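Local coordinates for putative uncharacterized protein (Jonesia denitrificans, PDB 4KTB) that is of unknown function but belongs to the Nudix clan and may hydrolyse nucleotides such as diadenosine tetraphosphate, at residues Leu36-Tyr41 with Arg130-Ser135; Val42-Val47 with Tyr138-Arg143; Gln110-Ala115 with Asp177-Gln182. All blocks are in the same frame, centred on the assembly; numbering follows the deposited sequence. Where two conformers were deposited one is given.

Contact 1 of 3, residues Leu36-Tyr41 with Arg130-Ser135; sequences LLPLVY and RHHAVS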
# COMPACT_ATOMS: atom_id res chain seq x y z
N LEU A 36 -3.23 -30.39 0.07
CA LEU A 36 -1.81 -30.49 0.37
C LEU A 36 -1.06 -29.14 0.37
O LEU A 36 -0.06 -28.99 1.08
CB LEU A 36 -1.14 -31.51 -0.56
CG LEU A 36 -1.85 -32.88 -0.62
CD1 LEU A 36 -2.67 -33.03 -1.90
CD2 LEU A 36 -0.89 -34.04 -0.45
N LEU A 37 -1.54 -28.17 -0.40
CA LEU A 37 -0.87 -26.87 -0.54
C LEU A 37 -1.87 -25.75 -0.72
O LEU A 37 -2.98 -25.99 -1.18
CB LEU A 37 0.03 -26.86 -1.77
CG LEU A 37 0.97 -28.04 -2.01
CD1 LEU A 37 1.40 -28.06 -3.47
CD2 LEU A 37 2.17 -27.94 -1.10
N PRO A 38 -1.48 -24.52 -0.36
CA PRO A 38 -2.37 -23.38 -0.59
C PRO A 38 -2.30 -22.99 -2.05
O PRO A 38 -1.26 -23.15 -2.69
CB PRO A 38 -1.78 -22.27 0.29
CG PRO A 38 -0.35 -22.62 0.44
CD PRO A 38 -0.28 -24.13 0.40
N LEU A 39 -3.42 -22.50 -2.58
CA LEU A 39 -3.50 -22.14 -3.98
C LEU A 39 -3.41 -20.63 -4.10
O LEU A 39 -3.96 -19.92 -3.27
CB LEU A 39 -4.82 -22.61 -4.57
CG LEU A 39 -5.05 -24.10 -4.36
CD1 LEU A 39 -6.47 -24.52 -4.73
CD2 LEU A 39 -4.01 -24.84 -5.16
N VAL A 40 -2.73 -20.17 -5.15
CA VAL A 40 -2.66 -18.74 -5.45
C VAL A 40 -3.91 -18.29 -6.21
O VAL A 40 -4.22 -18.80 -7.29
CB VAL A 40 -1.42 -18.37 -6.26
CG1 VAL A 40 -1.37 -16.88 -6.47
CG2 VAL A 40 -0.17 -18.83 -5.54
N TYR A 41 -4.61 -17.33 -5.62
CA TYR A 41 -5.86 -16.82 -6.15
C TYR A 41 -5.76 -15.33 -6.37
O TYR A 41 -4.86 -14.69 -5.85
CB TYR A 41 -6.98 -17.10 -5.15
CG TYR A 41 -7.74 -18.34 -5.50
CD1 TYR A 41 -7.09 -19.54 -5.63
CD2 TYR A 41 -9.10 -18.29 -5.75
CE1 TYR A 41 -7.78 -20.69 -5.97
CE2 TYR A 41 -9.80 -19.43 -6.09
CZ TYR A 41 -9.14 -20.62 -6.20
OH TYR A 41 -9.83 -21.75 -6.53
N ARG A 130 -13.38 -25.99 -0.29
CA ARG A 130 -12.63 -26.87 -1.18
C ARG A 130 -11.14 -26.75 -0.97
O ARG A 130 -10.39 -27.70 -1.22
CB ARG A 130 -12.92 -26.55 -2.66
CG ARG A 130 -14.32 -26.11 -2.98
CD ARG A 130 -14.36 -25.33 -4.29
NE ARG A 130 -14.05 -23.91 -4.12
CZ ARG A 130 -13.83 -23.06 -5.12
NH1 ARG A 130 -13.87 -23.48 -6.37
NH2 ARG A 130 -13.56 -21.78 -4.87
N HIS A 131 -10.69 -25.59 -0.53
CA HIS A 131 -9.28 -25.33 -0.56
C HIS A 131 -8.79 -24.35 0.47
O HIS A 131 -9.58 -23.70 1.16
CB HIS A 131 -8.88 -24.85 -1.97
CG HIS A 131 -9.62 -23.63 -2.44
ND1 HIS A 131 -10.33 -23.61 -3.62
CD2 HIS A 131 -9.75 -22.40 -1.91
CE1 HIS A 131 -10.86 -22.41 -3.80
NE2 HIS A 131 -10.52 -21.65 -2.77
N HIS A 132 -7.47 -24.27 0.58
CA HIS A 132 -6.80 -23.17 1.21
C HIS A 132 -6.34 -22.29 0.07
O HIS A 132 -5.45 -22.69 -0.69
CB HIS A 132 -5.60 -23.66 2.02
CG HIS A 132 -4.76 -22.57 2.63
ND1 HIS A 132 -3.64 -22.84 3.36
CD2 HIS A 132 -4.91 -21.22 2.63
CE1 HIS A 132 -3.10 -21.69 3.78
NE2 HIS A 132 -3.85 -20.71 3.35
N ALA A 133 -6.96 -21.12 -0.06
CA ALA A 133 -6.56 -20.15 -1.08
C ALA A 133 -6.02 -18.89 -0.43
O ALA A 133 -6.62 -18.32 0.49
CB ALA A 133 -7.70 -19.83 -2.01
N VAL A 134 -4.87 -18.46 -0.92
CA VAL A 134 -4.28 -17.20 -0.53
C VAL A 134 -4.49 -16.25 -1.69
O VAL A 134 -3.91 -16.42 -2.76
CB VAL A 134 -2.79 -17.37 -0.23
CG1 VAL A 134 -2.14 -16.02 0.15
CG2 VAL A 134 -2.59 -18.36 0.90
N SER A 135 -5.33 -15.24 -1.48
CA SER A 135 -5.76 -14.41 -2.59
C SER A 135 -5.28 -12.97 -2.53
O SER A 135 -5.48 -12.28 -1.53
CB SER A 135 -7.28 -14.42 -2.69
OG SER A 135 -7.68 -13.84 -3.91
O HOH W 1 -5.55 -25.54 -0.88
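Tyr-41 lays one face of its ring over the methyl of Ala-133. CB of Ala-133 lies 3.9 Å from the centroid of the Tyr-41 ring, a CH-pi contact shifted toward the rim. The phenol end then meets His-131 tip to tip, with OH of Tyr-41 3.0 Å from CE1 of His-131. The two rings are oblique, their planes at 48°. CD1 of Leu-39 reaches CB of His-131 at 3.7 Å, the two side chains crossing at about a right angle. In a second CH-pi contact, CB of Pro-38 sits over the centre of the His-132 ring, whose CG is held anti to the backbone N (chi1 175°). An alanine in place of Tyr-41 would probably open a gap over the Ala-133 methyl and take away the phenol that packs on the His-131 ring. The parallel strands 39-49 and 133-141 start pairing here. Leu-39 N donates to His-132 O at 2.8 Å, Leu-39 O accepts from Val-134 N, and Tyr-41 N donates to Val-134 O. A water also links Leu-37 O to His-132 N. ND1 of His-132 accepts a hydrogen bond from the backbone N of His-82 in the second subunit. This implies that ND1 carries no proton, and that any ring proton is probably on NE2.

Contact 2 of 3, residues Val42-Val47 with Tyr138-Arg143; sequences VDAVPV and YIVPVR
Val-47 and Ile-139 meet through branches set by their first torsions. CG1 of Val-47 is anti to its own carbonyl carbon (chi1 -49°), and CG2 of Ile-139 is anti to its backbone N. These two methyls touch at 3.8 Å, the side chains crossing obliquely. The same rotation puts CG2 of Val-47 between its backbone N and carbonyl carbon, 3.6 Å from CA of Pro-141. On the other face of the sheet, CG2 of Val-140 packs on CB of Ala-44 at 3.6 Å. Strands 39-49 and 133-141 run parallel here, in a sheet with helices on both faces, consistent with the alpha-beta-alpha sandwich of Nudix proteins. Helix 85-97 lies over the face of Tyr-138, its Leu-89 touching both Val-42 and Tyr-138. Helix 176-186 covers the face of Val-45 and Ile-139, both of which touch its Ala-183. Five backbone hydrogen bonds join the strands. Val-45 binds twice: its N donates to Tyr-138 O at 2.7 Å, and its O accepts from Val-140 N at 2.6 Å. Val-47 does the same with Val-140 O and Val-142 N. Pro-46 lies between them and instead pairs with Gly-59 on strand 55-64. The carboxylate of Asp-43 leads away from 138-143 and back to Ser-135, earlier on the same strand; its OD2 is hydrogen-bonded to Ser-135 OG and Tyr-117 OH.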
# COMPACT_ATOMS: atom_id res chain seq x y z
N VAL A 42 -6.70 -14.78 -7.14
CA VAL A 42 -6.93 -13.34 -7.16
C VAL A 42 -8.40 -13.04 -6.89
O VAL A 42 -9.28 -13.84 -7.21
CB VAL A 42 -6.54 -12.66 -8.52
CG1 VAL A 42 -5.03 -12.60 -8.71
CG2 VAL A 42 -7.23 -13.37 -9.69
N ASP A 43 -8.64 -11.88 -6.28
CA ASP A 43 -9.97 -11.31 -6.21
C ASP A 43 -9.90 -9.94 -6.83
O ASP A 43 -8.95 -9.18 -6.59
CB ASP A 43 -10.45 -11.18 -4.76
CG ASP A 43 -10.88 -12.50 -4.15
OD1 ASP A 43 -12.03 -12.91 -4.39
OD2 ASP A 43 -10.09 -13.13 -3.43
N ALA A 44 -10.89 -9.63 -7.66
CA ALA A 44 -11.00 -8.31 -8.25
C ALA A 44 -12.33 -7.74 -7.83
O ALA A 44 -13.36 -8.37 -8.05
CB ALA A 44 -10.92 -8.39 -9.75
N VAL A 45 -12.31 -6.55 -7.23
CA VAL A 45 -13.54 -5.83 -6.93
C VAL A 45 -13.82 -4.88 -8.10
O VAL A 45 -13.07 -3.92 -8.33
CB VAL A 45 -13.47 -5.07 -5.60
CG1 VAL A 45 -14.59 -4.07 -5.50
CG2 VAL A 45 -13.57 -6.02 -4.44
N PRO A 46 -14.90 -5.15 -8.85
CA PRO A 46 -15.15 -4.38 -10.07
C PRO A 46 -15.93 -3.12 -9.76
O PRO A 46 -17.00 -3.20 -9.14
CB PRO A 46 -16.01 -5.34 -10.92
CG PRO A 46 -15.93 -6.70 -10.20
CD PRO A 46 -15.77 -6.34 -8.77
N VAL A 47 -15.41 -1.97 -10.18
CA VAL A 47 -16.04 -0.70 -9.80
C VAL A 47 -16.23 0.27 -10.94
O VAL A 47 -15.53 0.23 -11.95
CB VAL A 47 -15.25 0.02 -8.69
CG1 VAL A 47 -14.94 -0.92 -7.54
CG2 VAL A 47 -13.97 0.63 -9.24
N TYR A 138 -7.65 -7.02 -5.51
CA TYR A 138 -7.51 -5.71 -6.09
C TYR A 138 -8.87 -5.09 -6.37
O TYR A 138 -9.84 -5.78 -6.64
CB TYR A 138 -6.70 -5.77 -7.39
CG TYR A 138 -5.33 -6.41 -7.27
CD1 TYR A 138 -5.19 -7.78 -7.30
CD2 TYR A 138 -4.18 -5.63 -7.14
CE1 TYR A 138 -3.95 -8.37 -7.21
CE2 TYR A 138 -2.93 -6.22 -7.04
CZ TYR A 138 -2.83 -7.60 -7.08
OH TYR A 138 -1.63 -8.24 -6.98
N ILE A 139 -8.92 -3.77 -6.29
CA ILE A 139 -10.05 -3.02 -6.81
C ILE A 139 -9.78 -2.74 -8.29
O ILE A 139 -8.76 -2.13 -8.64
CB ILE A 139 -10.19 -1.68 -6.11
CG1 ILE A 139 -10.64 -1.89 -4.66
CG2 ILE A 139 -11.18 -0.79 -6.82
CD1 ILE A 139 -10.53 -0.63 -3.84
N VAL A 140 -10.70 -3.17 -9.15
CA VAL A 140 -10.50 -2.99 -10.58
C VAL A 140 -11.60 -2.13 -11.21
O VAL A 140 -12.76 -2.54 -11.30
CB VAL A 140 -10.39 -4.32 -11.33
CG1 VAL A 140 -10.02 -4.06 -12.78
CG2 VAL A 140 -9.36 -5.24 -10.67
N PRO A 141 -11.25 -0.90 -11.62
CA PRO A 141 -12.28 -0.14 -12.31
C PRO A 141 -12.43 -0.75 -13.68
O PRO A 141 -11.44 -1.24 -14.24
CB PRO A 141 -11.68 1.28 -12.40
CG PRO A 141 -10.60 1.31 -11.32
CD PRO A 141 -10.05 -0.09 -11.34
N VAL A 142 -13.66 -0.80 -14.17
CA VAL A 142 -13.92 -1.25 -15.53
C VAL A 142 -14.42 -0.07 -16.31
O VAL A 142 -15.30 0.66 -15.84
CB VAL A 142 -14.95 -2.38 -15.59
CG1 VAL A 142 -14.28 -3.70 -15.25
CG2 VAL A 142 -16.09 -2.10 -14.64
N ARG A 143 -13.84 0.11 -17.49
CA ARG A 143 -14.08 1.31 -18.26
C ARG A 143 -15.10 1.08 -19.38
O ARG A 143 -15.61 2.04 -19.97
CB ARG A 143 -12.76 1.85 -18.83
CG ARG A 143 -11.60 1.92 -17.83
CD ARG A 143 -11.73 3.10 -16.88
NE ARG A 143 -10.80 3.00 -15.75
CZ ARG A 143 -10.46 4.01 -14.96
NH1 ARG A 143 -9.61 3.82 -13.96
NH2 ARG A 143 -10.97 5.21 -15.17
O HOH W 2 -15.44 2.75 -14.11

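Contact 3 of 3, residues Gln110-Ala115 with Asp177-Gln182; sequences QPFTVA and DMLLKQ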
# COMPACT_ATOMS: atom_id res chain seq x y z
N GLN A 110 0.96 -4.50 -5.96
CA GLN A 110 0.58 -4.48 -4.56
C GLN A 110 -0.94 -4.57 -4.39
O GLN A 110 -1.65 -3.66 -4.80
CB GLN A 110 1.06 -3.20 -3.88
CG GLN A 110 0.76 -3.20 -2.37
CD GLN A 110 1.16 -1.91 -1.70
OE1 GLN A 110 0.96 -0.82 -2.26
NE2 GLN A 110 1.74 -2.01 -0.51
N PRO A 111 -1.43 -5.65 -3.78
CA PRO A 111 -2.89 -5.68 -3.62
C PRO A 111 -3.30 -4.79 -2.49
O PRO A 111 -2.46 -4.34 -1.72
CB PRO A 111 -3.16 -7.14 -3.25
CG PRO A 111 -1.93 -7.55 -2.49
CD PRO A 111 -0.78 -6.82 -3.17
N PHE A 112 -4.59 -4.52 -2.37
CA PHE A 112 -5.02 -3.74 -1.24
C PHE A 112 -5.05 -4.62 0.00
O PHE A 112 -5.02 -4.12 1.13
CB PHE A 112 -6.35 -3.05 -1.52
CG PHE A 112 -7.55 -3.93 -1.34
CD1 PHE A 112 -8.14 -4.09 -0.09
CD2 PHE A 112 -8.12 -4.56 -2.43
CE1 PHE A 112 -9.25 -4.88 0.06
CE2 PHE A 112 -9.23 -5.35 -2.28
CZ PHE A 112 -9.80 -5.51 -1.03
N THR A 113 -5.08 -5.93 -0.19
CA THR A 113 -5.00 -6.85 0.94
C THR A 113 -4.71 -8.23 0.42
O THR A 113 -4.66 -8.45 -0.78
CB THR A 113 -6.30 -6.95 1.78
OG1 THR A 113 -6.02 -7.62 3.01
CG2 THR A 113 -7.33 -7.79 1.07
N VAL A 114 -4.50 -9.15 1.35
CA VAL A 114 -4.43 -10.55 1.03
C VAL A 114 -5.49 -11.26 1.84
O VAL A 114 -5.54 -11.14 3.06
CB VAL A 114 -3.06 -11.12 1.35
CG1 VAL A 114 -3.05 -12.61 1.07
CG2 VAL A 114 -1.98 -10.41 0.52
N ALA A 115 -6.37 -11.98 1.15
CA ALA A 115 -7.48 -12.69 1.78
C ALA A 115 -7.14 -14.17 1.82
O ALA A 115 -6.98 -14.81 0.76
CB ALA A 115 -8.76 -12.47 1.02
N ASP A 177 -18.02 -10.80 1.95
CA ASP A 177 -18.68 -9.57 2.37
C ASP A 177 -17.67 -8.70 3.08
O ASP A 177 -17.63 -7.49 2.90
CB ASP A 177 -19.90 -9.85 3.25
CG ASP A 177 -19.59 -10.81 4.37
OD1 ASP A 177 -18.79 -11.74 4.15
OD2 ASP A 177 -20.15 -10.63 5.47
N MSE A 178 -16.82 -9.33 3.89
CA MSE A 178 -15.79 -8.58 4.60
C MSE A 178 -14.72 -8.06 3.65
O MSE A 178 -14.25 -6.92 3.78
CB MSE A 178 -15.13 -9.46 5.65
CG MSE A 178 -13.97 -8.79 6.35
SE MSE A 178 -14.42 -7.04 7.12
CE MSE A 178 -16.01 -7.50 8.18
N LEU A 179 -14.32 -8.89 2.69
CA LEU A 179 -13.33 -8.48 1.71
C LEU A 179 -13.86 -7.27 0.94
O LEU A 179 -13.11 -6.34 0.62
CB LEU A 179 -13.00 -9.62 0.76
CG LEU A 179 -11.95 -9.32 -0.31
CD1 LEU A 179 -10.68 -8.82 0.32
CD2 LEU A 179 -11.68 -10.58 -1.13
N LEU A 180 -15.16 -7.26 0.68
CA LEU A 180 -15.79 -6.13 0.02
C LEU A 180 -15.66 -4.86 0.88
O LEU A 180 -15.37 -3.77 0.37
CB LEU A 180 -17.24 -6.45 -0.29
CG LEU A 180 -18.13 -5.27 -0.67
CD1 LEU A 180 -17.61 -4.60 -1.94
CD2 LEU A 180 -19.56 -5.75 -0.84
N LYS A 181 -15.87 -5.01 2.18
CA LYS A 181 -15.75 -3.88 3.10
C LYS A 181 -14.32 -3.38 3.20
O LYS A 181 -14.08 -2.17 3.27
CB LYS A 181 -16.24 -4.28 4.49
CG LYS A 181 -17.72 -4.53 4.57
CD LYS A 181 -18.12 -4.60 6.03
CE LYS A 181 -18.88 -5.89 6.31
NZ LYS A 181 -19.24 -6.04 7.75
N GLN A 182 -13.39 -4.31 3.24
CA GLN A 182 -11.98 -3.94 3.18
C GLN A 182 -11.69 -3.16 1.90
O GLN A 182 -10.92 -2.22 1.91
CB GLN A 182 -11.10 -5.18 3.25
CG GLN A 182 -11.14 -5.89 4.57
CD GLN A 182 -10.37 -7.20 4.55
OE1 GLN A 182 -10.96 -8.27 4.45
NE2 GLN A 182 -9.04 -7.10 4.63
O HOH W 3 -7.36 -9.24 4.62
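Leu-179 pushes its two methyls from helix 176-186 against the start of strand 113-118. This is helix-on-sheet packing, consistent with one outer layer of a Nudix-type alpha-beta-alpha sandwich. The short helix and strand segments run antiparallel, at 178°, with their axes 10.2 Å apart.

The apolar contacts come first. A chi1 of -179° sends CG of Leu-179 anti to its backbone N, and its two branches then meet the sheet residues. CD1 does most of the touching. It meets CZ of Phe-112 at 3.7 Å and CG2 of Thr-113 at 3.6 Å. CD2 rests more loosely on CB of Ala-115, at 4.1 Å. Phe-126 of the neighbouring strand 126-127 also packs against Ala-115, Leu-179 and Gln-182, so the helix bears on two strands here.

The aromatic contact involves Phe-112 and Gln-182. CB of Gln-182 lies in the plane of the Phe-112 ring, at its edge, 3.7 Å from CE1 of Phe-112. The same CE1 also approaches the backbone carbonyl group of Gln-182, so the packing includes main chain as well as side chain.

The polar contact runs through a bridging water. The Gln-182 chain is extended beyond CG, and its NE2 comes near OG1 of Thr-113. The two side chains cross at about a right angle. NE2 of Gln-182 also makes a weak hydrogen bond to Ala-185 O of the fourth subunit. The bridging water donates to Val-114 O at 3.1 Å, and it is hydrogen-bonded to OG1 of Thr-113 at 2.6 Å. It completes the link by accepting from NE2 of Gln-182 at 2.7 Å.

How the contacts relate
All three contacts belong to one mixed sheet and a helix packed on it. Contacts 1 and 2 follow each other along the same parallel pair, strands 39-49 and 133-141, with centres 20 Å apart. Contact 3 starts from strand 113-118, the antiparallel neighbour of 133-141, and reaches helix 176-186. Its centre is 11 Å from contact 2 and 16 Å from contact 1. In chain order the segments are 36-41, 42-47, 110-115, 130-135, 138-143 and 177-182, so every pair of contacts crosses. Segments from the early, middle and late parts of the modelled chain thus meet in one core. Contacts 1 and 3 also both touch the second subunit, tying this core to the assembly.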